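Local coordinates for endo-alpha-(1->5)-L-arabinanase (Bacillus licheniformis, PDB 6B7K), which probably hydrolyses internal alpha-1,5-arabinofuranosidic linkages in arabinan, as a calcium-containing family 43 glycoside hydrolase, at residues Met71-His76 against Ser103-Ile108; Leu110-Arg115 against Arg122-Val127; Asp255-Pro260 against Ala275-Asp280. All coordinates share one frame; numbering follows the deposited sequence.

Contact 1 (Met71-His76 against Ser103-Ile108); sequences MYVPNH and SNTSAI
Tyr72 and Val73, where the short helix 69-72 ends, pack against Thr105, just before strand 106-113, and Ala107 in it; the strand belongs to one four-stranded blade of the five-bladed beta-propeller characteristic of family 43. From Tyr72 it is the base that takes part: its carbonyl O lies 3.4 Å from Thr105 CG2, and its CB sits 4.2 Å from Ala107 CB. The phenol ring leads away from the strand and touches Leu126 and Arg129 of strand 122-130. Val73, the first residue to leave helical geometry, points its CB toward the strand and buries the most surface here. With CG1 anti to the backbone N (chi1 -172°), both methyls reach the turn: CG1 lies 3.2 Å from Thr105 O, while CG2 spans from that same oxygen to Ala107, 3.7 Å from Ala107 CB. Val98 of the adjacent strand 92-98 also touches Val73. Thr105 is the centre of an inverse gamma turn, and the next residue, Ser106, turns its side chain away from the helix end, its OG bonding to Asn137, a predicted substrate-binding residue, and to Ser99. Beyond Val73 the chain folds back in a type I turn through Pro74 and Asn75, closed by a weak bond from His76 N to Val73 O (3.2 Å). The His76 imidazole presents its edge, in plane, to that same Val73 O.

Contact 2 (Leu110-Arg115 against Arg122-Val127); sequences LASTDR and RDDGLV
Arg122 pairs with Ser112 through two backbone bonds, Arg122 N to Ser112 O (2.7 Å) and Ser112 N to Arg122 O (3.1 Å). In its side chain, CG anti to the backbone N (chi1 174°) and a bend at chi3 (-67°) bring NH1 to Asp124 OD2, 3.0 Å, in a salt bridge; it reaches that oxygen on its syn side, 20° out of the carboxylate plane. Asp123 faces Ala111 in a non-hydrogen-bonded pair, where Ala111 CA makes a C-H...O contact with Arg122 O; Asp123 OD2 bonds to Trp68 NE1. Asp124 lies on the same face as Arg122 and Ser112: its N binds Leu110 O (2.9 Å), its CB rests 3.7 Å from Leu110 CG, and OD1 comes to 3.2 Å from Ser112 CB. An alanine in place of Asp124 would probably leave the Arg122 guanidinium without its ionic mate and free to swing, and open a gap beside Ser112 CB. Gly125, at positive phi, offers its O to Leu110 N in a weak bond. Val127 then brings CG2 to 3.7 Å from Leu110 CB, beside Tyr95. The whole is an antiparallel beta hairpin, the third and fourth strands of a four-stranded propeller blade.

Contact 3 (Asp255-Pro260 against Ala275-Asp280); sequences DRWKGP and AYDALD
The beta hairpin of strands 257-266 and 270-277, part of another four-stranded propeller blade, is joined here near its open end, where Arg256, Trp257 and Asp277 form a layered cluster. Lys258 and Tyr276 make the hydrogen-bonded pair, with Lys258 N to Tyr276 O and Tyr276 N to Lys258 O both at 3.0 Å; Ala278 N adds a bond to Arg256 O (2.9 Å). Trp257 and Asp277 are the adjacent non-hydrogen-bonded pair. Trp257 CZ3 lies 3.4 Å from Asp277 CB, while Trp257 CB meets Ala275 CB, and one indole face carries both Arg256 NE and Asp277 OD1. Arg256 CG anti to the backbone N (chi1 153°) and a bend at chi2 (104°) bring the guanidinium to the Asp277 carboxylate. Asp277 OD1, 3.0 Å from Arg256 NE, stands 2.9 Å above the guanidinium plane, so the salt bridge rests on charge with no N-H aimed at it; the two groups' planes are 57° apart. Leu279 CD1 covers the guanidinium edge near NH1. On the other side of the sheet the Tyr276 ring turns its edge to Lys258 O and Gly259 O, and its OH bonds to His22 and His274, close to the predicted catalytic base Asp23. Asp277 OD1 also accepts Leu279 N (3.3 Å) from above the carboxylate plane, an Asx turn. The nearby cation and this backbone N-H would both be expected to stabilise the buried carboxylate as an anion.

Overall arrangement
From the N terminus, contact 1 first closes a 26-residue excursion that includes strands 81-87 and 92-98 and brings helix 69-72 onto strand 106-113. Contact 2 follows further along that same strand and closes the short connection to strand 122-130; the two contacts meet where Ile108 O and Val127 N probably hydrogen-bond, 2.7 Å apart. Contact 3 closes the hairpin of strands 257-266 and 270-277 in another blade, its centre about 34 Å from that of contact 2, across the middle of the chain. The three are in series, neither nested nor crossed. The calcium site of Asp84 (sheet of contacts 1 and 2), Asp142 and Asp264 (a strand of contact 3) is consistent with a tie between the blades.

Contact 1 (Met71-His76 against Ser103-Ile108)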
ATOM      1  N   MET A  71       5.059  -3.986 -22.633  1.00 58.66           N
ATOM      2  CA  MET A  71       4.165  -4.997 -23.189  1.00 60.52           C
ATOM      3  C   MET A  71       2.749  -4.840 -22.650  1.00 59.75           C
ATOM      4  O   MET A  71       1.780  -4.825 -23.416  1.00 62.44           O
ATOM      5  CB  MET A  71       4.690  -6.397 -22.880  1.00 60.12           C
ATOM      6  CG  MET A  71       5.737  -6.908 -23.843  1.00 62.44           C
ATOM      7  SD  MET A  71       6.191  -8.606 -23.449  1.00 62.94           S
ATOM      8  CE  MET A  71       4.642  -9.454 -23.756  1.00 65.26           C
ATOM      9  N   TYR A  72       2.610  -4.731 -21.330  1.00 56.40           N
ATOM     10  CA  TYR A  72       1.300  -4.717 -20.695  1.00 55.90           C
ATOM     11  C   TYR A  72       0.801  -3.317 -20.367  1.00 55.24           C
ATOM     12  O   TYR A  72      -0.412  -3.088 -20.384  1.00 56.37           O
ATOM     13  CB  TYR A  72       1.328  -5.570 -19.422  1.00 52.97           C
ATOM     14  CG  TYR A  72       1.743  -7.003 -19.682  1.00 52.88           C
ATOM     15  CD1 TYR A  72       0.949  -7.846 -20.449  1.00 55.64           C
ATOM     16  CD2 TYR A  72       2.929  -7.509 -19.170  1.00 50.42           C
ATOM     17  CE1 TYR A  72       1.322  -9.154 -20.695  1.00 56.22           C
ATOM     18  CE2 TYR A  72       3.310  -8.816 -19.411  1.00 51.21           C
ATOM     19  CZ  TYR A  72       2.502  -9.634 -20.175  1.00 53.78           C
ATOM     20  OH  TYR A  72       2.871 -10.937 -20.419  1.00 54.43           O
ATOM     21  N   VAL A  73       1.698  -2.381 -20.071  1.00 53.83           N
ATOM     22  CA  VAL A  73       1.336  -0.975 -19.907  1.00 54.28           C
ATOM     23  C   VAL A  73       2.252  -0.143 -20.801  1.00 56.02           C
ATOM     24  O   VAL A  73       3.219   0.457 -20.314  1.00 53.88           O
ATOM     25  CB  VAL A  73       1.424  -0.538 -18.435  1.00 51.09           C
ATOM     26  CG1 VAL A  73       0.853   0.861 -18.260  1.00 51.27           C
ATOM     27  CG2 VAL A  73       0.689  -1.522 -17.540  1.00 50.56           C
ATOM     28  N   PRO A  74       1.994  -0.086 -22.112  1.00 60.67           N
ATOM     29  CA  PRO A  74       2.908   0.648 -23.007  1.00 63.82           C
ATOM     30  C   PRO A  74       3.036   2.127 -22.684  1.00 66.25           C
ATOM     31  O   PRO A  74       4.140   2.682 -22.760  1.00 64.77           O
ATOM     32  CB  PRO A  74       2.283   0.427 -24.391  1.00 66.52           C
ATOM     33  CG  PRO A  74       1.474  -0.818 -24.251  1.00 66.35           C
ATOM     34  CD  PRO A  74       0.942  -0.799 -22.853  1.00 63.32           C
ATOM     35  N   ASN A  75       1.935   2.786 -22.320  1.00 71.35           N
ATOM     36  CA  ASN A  75       1.951   4.211 -22.010  1.00 75.87           C
ATOM     37  C   ASN A  75       2.336   4.493 -20.562  1.00 68.65           C
ATOM     38  O   ASN A  75       1.933   5.528 -20.013  1.00 67.99           O
ATOM     39  CB  ASN A  75       0.585   4.831 -22.314  1.00 85.38           C
ATOM     40  CG  ASN A  75       0.182   4.683 -23.771  1.00100.82           C
ATOM     41  OD1 ASN A  75      -0.776   3.979 -24.091  1.00107.13           O
ATOM     42  ND2 ASN A  75       0.901   5.361 -24.658  1.00105.17           N
ATOM     43  N   HIS A  76       3.106   3.613 -19.929  1.00 62.05           N
ATOM     44  CA  HIS A  76       3.330   3.732 -18.495  1.00 56.49           C
ATOM     45  C   HIS A  76       4.167   4.961 -18.170  1.00 53.77           C
ATOM     46  O   HIS A  76       5.088   5.325 -18.907  1.00 53.99           O
ATOM     47  CB  HIS A  76       4.002   2.473 -17.944  1.00 53.38           C
ATOM     48  CG  HIS A  76       5.438   2.312 -18.338  1.00 52.65           C
ATOM     49  ND1 HIS A  76       6.465   2.981 -17.708  1.00 50.76           N
ATOM     50  CD2 HIS A  76       6.020   1.534 -19.281  1.00 53.70           C
ATOM     51  CE1 HIS A  76       7.616   2.635 -18.255  1.00 51.16           C
ATOM     52  NE2 HIS A  76       7.375   1.759 -19.213  1.00 52.70           N
ATOM     53  N   SER A 103      -6.019   6.079 -15.294  1.00 48.46           N
ATOM     54  CA  SER A 103      -6.128   5.096 -16.355  1.00 49.82           C
ATOM     55  C   SER A 103      -6.274   3.704 -15.756  1.00 48.06           C
ATOM     56  O   SER A 103      -5.917   3.454 -14.601  1.00 45.28           O
ATOM     57  CB  SER A 103      -4.916   5.158 -17.290  1.00 49.98           C
ATOM     58  OG  SER A 103      -5.063   4.271 -18.387  1.00 52.01           O
ATOM     59  N   ASN A 104      -6.808   2.796 -16.570  1.00 50.19           N
ATOM     60  CA  ASN A 104      -7.057   1.427 -16.153  1.00 49.81           C
ATOM     61  C   ASN A 104      -6.013   0.445 -16.658  1.00 48.32           C
ATOM     62  O   ASN A 104      -5.864  -0.628 -16.065  1.00 46.54           O
ATOM     63  CB  ASN A 104      -8.448   0.978 -16.633  1.00 53.95           C
ATOM     64  CG  ASN A 104      -9.002  -0.207 -15.846  1.00 54.01           C
ATOM     65  OD1 ASN A 104     -10.192  -0.260 -15.547  1.00 55.43           O
ATOM     66  ND2 ASN A 104      -8.137  -1.167 -15.516  1.00 52.32           N
ATOM     67  N   THR A 105      -5.301   0.768 -17.734  1.00 49.50           N
ATOM     68  CA  THR A 105      -4.251  -0.118 -18.213  1.00 48.83           C
ATOM     69  C   THR A 105      -3.121  -0.165 -17.194  1.00 45.61           C
ATOM     70  O   THR A 105      -2.184   0.638 -17.252  1.00 45.39           O
ATOM     71  CB  THR A 105      -3.738   0.341 -19.577  1.00 50.58           C
ATOM     72  OG1 THR A 105      -4.854   0.568 -20.449  1.00 53.77           O
ATOM     73  CG2 THR A 105      -2.847  -0.724 -20.182  1.00 50.75           C
ATOM     74  N   SER A 106      -3.210  -1.092 -16.244  1.00 43.36           N
ATOM     75  CA  SER A 106      -2.245  -1.193 -15.164  1.00 39.81           C
ATOM     76  C   SER A 106      -1.745  -2.624 -15.048  1.00 40.41           C
ATOM     77  O   SER A 106      -2.371  -3.570 -15.533  1.00 41.94           O
ATOM     78  CB  SER A 106      -2.849  -0.743 -13.834  1.00 37.05           C
ATOM     79  OG  SER A 106      -3.509   0.501 -13.980  1.00 37.34           O
ATOM     80  N   ALA A 107      -0.597  -2.770 -14.390  1.00 39.51           N
ATOM     81  CA  ALA A 107       0.012  -4.077 -14.188  1.00 39.59           C
ATOM     82  C   ALA A 107       0.840  -4.036 -12.916  1.00 38.34           C
ATOM     83  O   ALA A 107       1.589  -3.081 -12.693  1.00 38.40           O
ATOM     84  CB  ALA A 107       0.888  -4.470 -15.380  1.00 40.63           C
ATOM     85  N   ILE A 108       0.698  -5.062 -12.085  1.00 37.75           N
ATOM     86  CA  ILE A 108       1.482  -5.200 -10.866  1.00 36.28           C
ATOM     87  C   ILE A 108       2.646  -6.139 -11.144  1.00 36.39           C
ATOM     88  O   ILE A 108       2.448  -7.266 -11.614  1.00 38.03           O
ATOM     89  CB  ILE A 108       0.624  -5.718  -9.700  1.00 36.16           C
ATOM     90  CG1 ILE A 108      -0.442  -4.689  -9.327  1.00 36.06           C
ATOM     91  CG2 ILE A 108       1.504  -6.037  -8.499  1.00 34.60           C
ATOM     92  CD1 ILE A 108      -1.397  -5.142  -8.239  1.00 35.89           C
TER

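Contact 2 (Leu110-Arg115 against Arg122-Val127)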
ATOM      1  N   LEU A 110       6.673  -7.688  -9.720  1.00 35.38           N
ATOM      2  CA  LEU A 110       7.281  -8.217  -8.508  1.00 35.25           C
ATOM      3  C   LEU A 110       8.794  -8.173  -8.630  1.00 37.60           C
ATOM      4  O   LEU A 110       9.358  -8.650  -9.620  1.00 39.99           O
ATOM      5  CB  LEU A 110       6.809  -9.650  -8.234  1.00 35.42           C
ATOM      6  CG  LEU A 110       7.333 -10.324  -6.964  1.00 35.05           C
ATOM      7  CD1 LEU A 110       7.127  -9.433  -5.747  1.00 33.35           C
ATOM      8  CD2 LEU A 110       6.652 -11.674  -6.765  1.00 35.79           C
ATOM      9  N   ALA A 111       9.439  -7.582  -7.631  1.00 37.28           N
ATOM     10  CA  ALA A 111      10.884  -7.604  -7.485  1.00 38.04           C
ATOM     11  C   ALA A 111      11.236  -8.314  -6.186  1.00 37.07           C
ATOM     12  O   ALA A 111      10.442  -8.354  -5.241  1.00 35.72           O
ATOM     13  CB  ALA A 111      11.474  -6.187  -7.496  1.00 37.88           C
ATOM     14  N   SER A 112      12.441  -8.876  -6.142  1.00 37.51           N
ATOM     15  CA  SER A 112      12.828  -9.706  -5.013  1.00 37.12           C
ATOM     16  C   SER A 112      14.322  -9.574  -4.755  1.00 37.32           C
ATOM     17  O   SER A 112      15.107  -9.305  -5.668  1.00 38.00           O
ATOM     18  CB  SER A 112      12.457 -11.173  -5.261  1.00 38.10           C
ATOM     19  OG  SER A 112      12.850 -11.986  -4.175  1.00 39.03           O
ATOM     20  N   THR A 113      14.702  -9.770  -3.493  1.00 36.59           N
ATOM     21  CA  THR A 113      16.102  -9.808  -3.096  1.00 37.41           C
ATOM     22  C   THR A 113      16.211 -10.548  -1.774  1.00 37.34           C
ATOM     23  O   THR A 113      15.233 -10.679  -1.032  1.00 37.52           O
ATOM     24  CB  THR A 113      16.702  -8.406  -2.959  1.00 36.09           C
ATOM     25  OG1 THR A 113      18.114  -8.518  -2.735  1.00 37.65           O
ATOM     26  CG2 THR A 113      16.077  -7.680  -1.782  1.00 34.09           C
ATOM     27  N   ASP A 114      17.423 -11.030  -1.489  1.00 36.33           N
ATOM     28  CA  ASP A 114      17.716 -11.656  -0.207  1.00 35.56           C
ATOM     29  C   ASP A 114      18.092 -10.652   0.869  1.00 35.04           C
ATOM     30  O   ASP A 114      18.037 -10.987   2.059  1.00 35.76           O
ATOM     31  CB  ASP A 114      18.860 -12.666  -0.353  1.00 37.37           C
ATOM     32  CG  ASP A 114      20.214 -11.994  -0.500  1.00 37.61           C
ATOM     33  OD1 ASP A 114      20.379 -11.174  -1.424  1.00 36.52           O
ATOM     34  OD2 ASP A 114      21.109 -12.275   0.323  1.00 39.50           O
ATOM     35  N   ARG A 115      18.478  -9.440   0.480  1.00 34.23           N
ATOM     36  CA  ARG A 115      18.943  -8.436   1.433  1.00 35.12           C
ATOM     37  C   ARG A 115      18.835  -7.075   0.771  1.00 35.27           C
ATOM     38  O   ARG A 115      19.503  -6.824  -0.238  1.00 35.65           O
ATOM     39  CB  ARG A 115      20.382  -8.719   1.868  1.00 37.78           C
ATOM     40  CG  ARG A 115      20.979  -7.642   2.756  1.00 38.38           C
ATOM     41  CD  ARG A 115      22.328  -8.061   3.310  1.00 41.20           C
ATOM     42  NE  ARG A 115      23.283  -8.379   2.253  1.00 42.99           N
ATOM     43  CZ  ARG A 115      24.126  -7.506   1.713  1.00 41.62           C
ATOM     44  NH1 ARG A 115      24.137  -6.246   2.125  1.00 41.81           N
ATOM     45  NH2 ARG A 115      24.960  -7.894   0.759  1.00 44.51           N
ATOM     46  N   ARG A 122      15.928  -8.895  -8.181  1.00 41.86           N
ATOM     47  CA  ARG A 122      15.613  -9.812  -9.266  1.00 44.92           C
ATOM     48  C   ARG A 122      14.241  -9.490  -9.849  1.00 41.90           C
ATOM     49  O   ARG A 122      13.317  -9.115  -9.121  1.00 40.14           O
ATOM     50  CB  ARG A 122      15.647 -11.258  -8.764  1.00 49.76           C
ATOM     51  CG  ARG A 122      15.203 -12.291  -9.783  1.00 55.37           C
ATOM     52  CD  ARG A 122      14.350 -13.359  -9.127  1.00 59.20           C
ATOM     53  NE  ARG A 122      15.116 -14.167  -8.185  1.00 63.24           N
ATOM     54  CZ  ARG A 122      14.577 -15.015  -7.315  1.00 65.63           C
ATOM     55  NH1 ARG A 122      13.261 -15.162  -7.255  1.00 66.74           N
ATOM     56  NH2 ARG A 122      15.355 -15.712  -6.501  1.00 68.69           N
ATOM     57  N   ASP A 123      14.115  -9.636 -11.168  1.00 41.40           N
ATOM     58  CA  ASP A 123      12.869  -9.345 -11.874  1.00 39.40           C
ATOM     59  C   ASP A 123      11.993 -10.595 -11.876  1.00 39.42           C
ATOM     60  O   ASP A 123      12.270 -11.556 -12.602  1.00 41.10           O
ATOM     61  CB  ASP A 123      13.155  -8.879 -13.299  1.00 39.94           C
ATOM     62  CG  ASP A 123      11.895  -8.484 -14.046  1.00 38.77           C
ATOM     63  OD1 ASP A 123      10.853  -8.261 -13.390  1.00 36.64           O
ATOM     64  OD2 ASP A 123      11.944  -8.401 -15.291  1.00 40.27           O
ATOM     65  N   ASP A 124      10.925 -10.576 -11.083  1.00 37.57           N
ATOM     66  CA  ASP A 124      10.065 -11.740 -10.922  1.00 38.30           C
ATOM     67  C   ASP A 124       8.828 -11.709 -11.814  1.00 37.98           C
ATOM     68  O   ASP A 124       8.008 -12.628 -11.740  1.00 38.32           O
ATOM     69  CB  ASP A 124       9.654 -11.889  -9.454  1.00 37.51           C
ATOM     70  CG  ASP A 124      10.843 -12.170  -8.547  1.00 38.64           C
ATOM     71  OD1 ASP A 124      11.648 -11.246  -8.315  1.00 38.75           O
ATOM     72  OD2 ASP A 124      10.983 -13.316  -8.077  1.00 39.89           O
ATOM     73  N   GLY A 125       8.673 -10.687 -12.655  1.00 37.76           N
ATOM     74  CA  GLY A 125       7.678 -10.715 -13.708  1.00 39.11           C
ATOM     75  C   GLY A 125       6.312 -10.192 -13.301  1.00 37.94           C
ATOM     76  O   GLY A 125       6.063  -9.768 -12.169  1.00 35.74           O
ATOM     77  N   LEU A 126       5.403 -10.239 -14.273  1.00 39.61           N
ATOM     78  CA  LEU A 126       4.051  -9.733 -14.082  1.00 39.24           C
ATOM     79  C   LEU A 126       3.306 -10.553 -13.033  1.00 37.84           C
ATOM     80  O   LEU A 126       3.428 -11.780 -12.975  1.00 38.69           O
ATOM     81  CB  LEU A 126       3.295  -9.756 -15.415  1.00 42.29           C
ATOM     82  CG  LEU A 126       1.907  -9.115 -15.549  1.00 43.02           C
ATOM     83  CD1 LEU A 126       0.792 -10.087 -15.189  1.00 44.30           C
ATOM     84  CD2 LEU A 126       1.805  -7.854 -14.714  1.00 40.52           C
ATOM     85  N   VAL A 127       2.529  -9.863 -12.201  1.00 35.83           N
ATOM     86  CA  VAL A 127       1.731 -10.511 -11.167  1.00 35.08           C
ATOM     87  C   VAL A 127       0.289 -10.620 -11.646  1.00 36.03           C
ATOM     88  O   VAL A 127      -0.281 -11.716 -11.689  1.00 36.78           O
ATOM     89  CB  VAL A 127       1.820  -9.747  -9.834  1.00 33.28           C
ATOM     90  CG1 VAL A 127       0.930 -10.392  -8.787  1.00 33.46           C
ATOM     91  CG2 VAL A 127       3.261  -9.687  -9.356  1.00 32.64           C
TER

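Contact 3 (Asp255-Pro260 against Ala275-Asp280)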
ATOM      1  N   ASP A 255      -4.921  20.232  11.325  1.00 53.29           N
ATOM      2  CA  ASP A 255      -4.665  21.529  10.706  1.00 55.51           C
ATOM      3  C   ASP A 255      -3.347  21.544   9.938  1.00 54.94           C
ATOM      4  O   ASP A 255      -3.216  22.281   8.953  1.00 55.74           O
ATOM      5  CB  ASP A 255      -4.674  22.626  11.770  1.00 58.33           C
ATOM      6  CG  ASP A 255      -6.059  22.877  12.338  1.00 60.35           C
ATOM      7  OD1 ASP A 255      -6.678  21.926  12.859  1.00 59.19           O
ATOM      8  OD2 ASP A 255      -6.528  24.032  12.266  1.00 63.28           O
ATOM      9  N   ARG A 256      -2.369  20.744  10.361  1.00 53.44           N
ATOM     10  CA  ARG A 256      -1.066  20.722   9.705  1.00 52.70           C
ATOM     11  C   ARG A 256      -1.027  19.703   8.569  1.00 50.76           C
ATOM     12  O   ARG A 256      -0.709  20.049   7.428  1.00 50.88           O
ATOM     13  CB  ARG A 256       0.032  20.433  10.738  1.00 52.43           C
ATOM     14  CG  ARG A 256       1.274  19.750  10.173  1.00 49.86           C
ATOM     15  CD  ARG A 256       2.452  20.696  10.005  1.00 50.51           C
ATOM     16  NE  ARG A 256       3.662  19.954   9.660  1.00 48.60           N
ATOM     17  CZ  ARG A 256       4.859  20.502   9.479  1.00 49.41           C
ATOM     18  NH1 ARG A 256       5.016  21.811   9.608  1.00 52.16           N
ATOM     19  NH2 ARG A 256       5.898  19.741   9.167  1.00 47.73           N
ATOM     20  N   TRP A 257      -1.356  18.449   8.865  1.00 49.19           N
ATOM     21  CA  TRP A 257      -1.304  17.374   7.884  1.00 46.97           C
ATOM     22  C   TRP A 257      -2.696  17.158   7.308  1.00 47.19           C
ATOM     23  O   TRP A 257      -3.643  16.876   8.050  1.00 47.73           O
ATOM     24  CB  TRP A 257      -0.764  16.092   8.513  1.00 45.17           C
ATOM     25  CG  TRP A 257       0.594  16.284   9.099  1.00 45.17           C
ATOM     26  CD1 TRP A 257       0.912  16.369  10.420  1.00 46.42           C
ATOM     27  CD2 TRP A 257       1.820  16.447   8.379  1.00 44.37           C
ATOM     28  NE1 TRP A 257       2.264  16.563  10.570  1.00 46.66           N
ATOM     29  CE2 TRP A 257       2.844  16.615   9.331  1.00 45.64           C
ATOM     30  CE3 TRP A 257       2.151  16.463   7.022  1.00 43.43           C
ATOM     31  CZ2 TRP A 257       4.178  16.795   8.968  1.00 45.87           C
ATOM     32  CZ3 TRP A 257       3.473  16.639   6.665  1.00 43.72           C
ATOM     33  CH2 TRP A 257       4.472  16.804   7.633  1.00 44.86           C
ATOM     34  N   LYS A 258      -2.814  17.293   5.991  1.00 46.93           N
ATOM     35  CA  LYS A 258      -4.090  17.208   5.302  1.00 47.52           C
ATOM     36  C   LYS A 258      -4.097  15.999   4.378  1.00 46.68           C
ATOM     37  O   LYS A 258      -3.078  15.668   3.764  1.00 46.10           O
ATOM     38  CB  LYS A 258      -4.365  18.484   4.505  1.00 48.71           C
ATOM     39  CG  LYS A 258      -3.896  19.750   5.207  1.00 50.21           C
ATOM     40  CD  LYS A 258      -4.761  20.944   4.850  1.00 52.14           C
ATOM     41  CE  LYS A 258      -6.112  20.879   5.544  1.00 52.70           C
ATOM     42  NZ  LYS A 258      -5.976  20.975   7.024  1.00 53.32           N
ATOM     43  N   GLY A 259      -5.250  15.344   4.294  1.00 47.10           N
ATOM     44  CA  GLY A 259      -5.430  14.188   3.450  1.00 46.16           C
ATOM     45  C   GLY A 259      -4.406  13.084   3.652  1.00 44.92           C
ATOM     46  O   GLY A 259      -3.584  12.808   2.774  1.00 44.51           O
ATOM     47  N   PRO A 260      -4.439  12.423   4.807  1.00 44.22           N
ATOM     48  CA  PRO A 260      -3.568  11.260   5.003  1.00 42.60           C
ATOM     49  C   PRO A 260      -4.090  10.064   4.227  1.00 41.56           C
ATOM     50  O   PRO A 260      -5.296   9.904   4.025  1.00 41.39           O
ATOM     51  CB  PRO A 260      -3.639  11.012   6.516  1.00 42.94           C
ATOM     52  CG  PRO A 260      -4.305  12.233   7.099  1.00 44.77           C
ATOM     53  CD  PRO A 260      -5.202  12.738   6.024  1.00 45.20           C
ATOM     54  N   ALA A 275       1.141  12.213   4.150  1.00 41.72           N
ATOM     55  CA  ALA A 275       0.208  13.302   4.387  1.00 41.14           C
ATOM     56  C   ALA A 275       0.765  14.570   3.760  1.00 40.45           C
ATOM     57  O   ALA A 275       1.969  14.695   3.528  1.00 40.45           O
ATOM     58  CB  ALA A 275      -0.052  13.512   5.884  1.00 42.25           C
ATOM     59  N   TYR A 276      -0.126  15.518   3.494  1.00 39.78           N
ATOM     60  CA  TYR A 276       0.211  16.715   2.735  1.00 40.21           C
ATOM     61  C   TYR A 276       0.435  17.883   3.690  1.00 41.62           C
ATOM     62  O   TYR A 276      -0.495  18.323   4.371  1.00 42.29           O
ATOM     63  CB  TYR A 276      -0.885  17.021   1.716  1.00 38.92           C
ATOM     64  CG  TYR A 276      -1.052  15.896   0.721  1.00 36.57           C
ATOM     65  CD1 TYR A 276      -1.903  14.830   0.982  1.00 35.38           C
ATOM     66  CD2 TYR A 276      -0.331  15.882  -0.465  1.00 35.91           C
ATOM     67  CE1 TYR A 276      -2.044  13.790   0.083  1.00 33.88           C
ATOM     68  CE2 TYR A 276      -0.466  14.847  -1.371  1.00 34.56           C
ATOM     69  CZ  TYR A 276      -1.321  13.803  -1.089  1.00 33.20           C
ATOM     70  OH  TYR A 276      -1.462  12.770  -1.987  1.00 31.42           O
ATOM     71  N   ASP A 277       1.671  18.376   3.728  1.00 42.26           N
ATOM     72  CA  ASP A 277       2.080  19.404   4.681  1.00 44.30           C
ATOM     73  C   ASP A 277       1.476  20.748   4.291  1.00 44.52           C
ATOM     74  O   ASP A 277       1.871  21.346   3.285  1.00 44.45           O
ATOM     75  CB  ASP A 277       3.603  19.486   4.727  1.00 45.59           C
ATOM     76  CG  ASP A 277       4.115  20.132   5.995  1.00 47.56           C
ATOM     77  OD1 ASP A 277       3.282  20.599   6.802  1.00 48.58           O
ATOM     78  OD2 ASP A 277       5.349  20.166   6.189  1.00 48.32           O
ATOM     79  N   ALA A 278       0.524  21.233   5.092  1.00 45.11           N
ATOM     80  CA  ALA A 278      -0.076  22.536   4.829  1.00 46.18           C
ATOM     81  C   ALA A 278       0.896  23.682   5.076  1.00 47.89           C
ATOM     82  O   ALA A 278       0.639  24.805   4.628  1.00 48.79           O
ATOM     83  CB  ALA A 278      -1.331  22.725   5.682  1.00 47.03           C
ATOM     84  N   LEU A 279       2.000  23.431   5.777  1.00 48.81           N
ATOM     85  CA  LEU A 279       3.013  24.444   6.025  1.00 50.64           C
ATOM     86  C   LEU A 279       4.164  24.370   5.029  1.00 50.46           C
ATOM     87  O   LEU A 279       5.224  24.955   5.271  1.00 51.97           O
ATOM     88  CB  LEU A 279       3.540  24.324   7.456  1.00 51.65           C
ATOM     89  CG  LEU A 279       2.548  24.661   8.573  1.00 52.29           C
ATOM     90  CD1 LEU A 279       3.212  24.556   9.939  1.00 53.88           C
ATOM     91  CD2 LEU A 279       1.959  26.048   8.367  1.00 53.26           C
ATOM     92  N   ASP A 280       3.979  23.670   3.913  1.00 48.68           N
ATOM     93  CA  ASP A 280       5.038  23.538   2.921  1.00 49.27           C
ATOM     94  C   ASP A 280       4.436  23.301   1.536  1.00 47.71           C
ATOM     95  O   ASP A 280       4.882  22.439   0.778  1.00 46.98           O
ATOM     96  CB  ASP A 280       6.008  22.421   3.309  1.00 49.67           C
ATOM     97  CG  ASP A 280       7.350  22.553   2.618  1.00 51.06           C
ATOM     98  OD1 ASP A 280       7.881  23.681   2.579  1.00 53.05           O
ATOM     99  OD2 ASP A 280       7.881  21.535   2.125  1.00 50.20           O
TER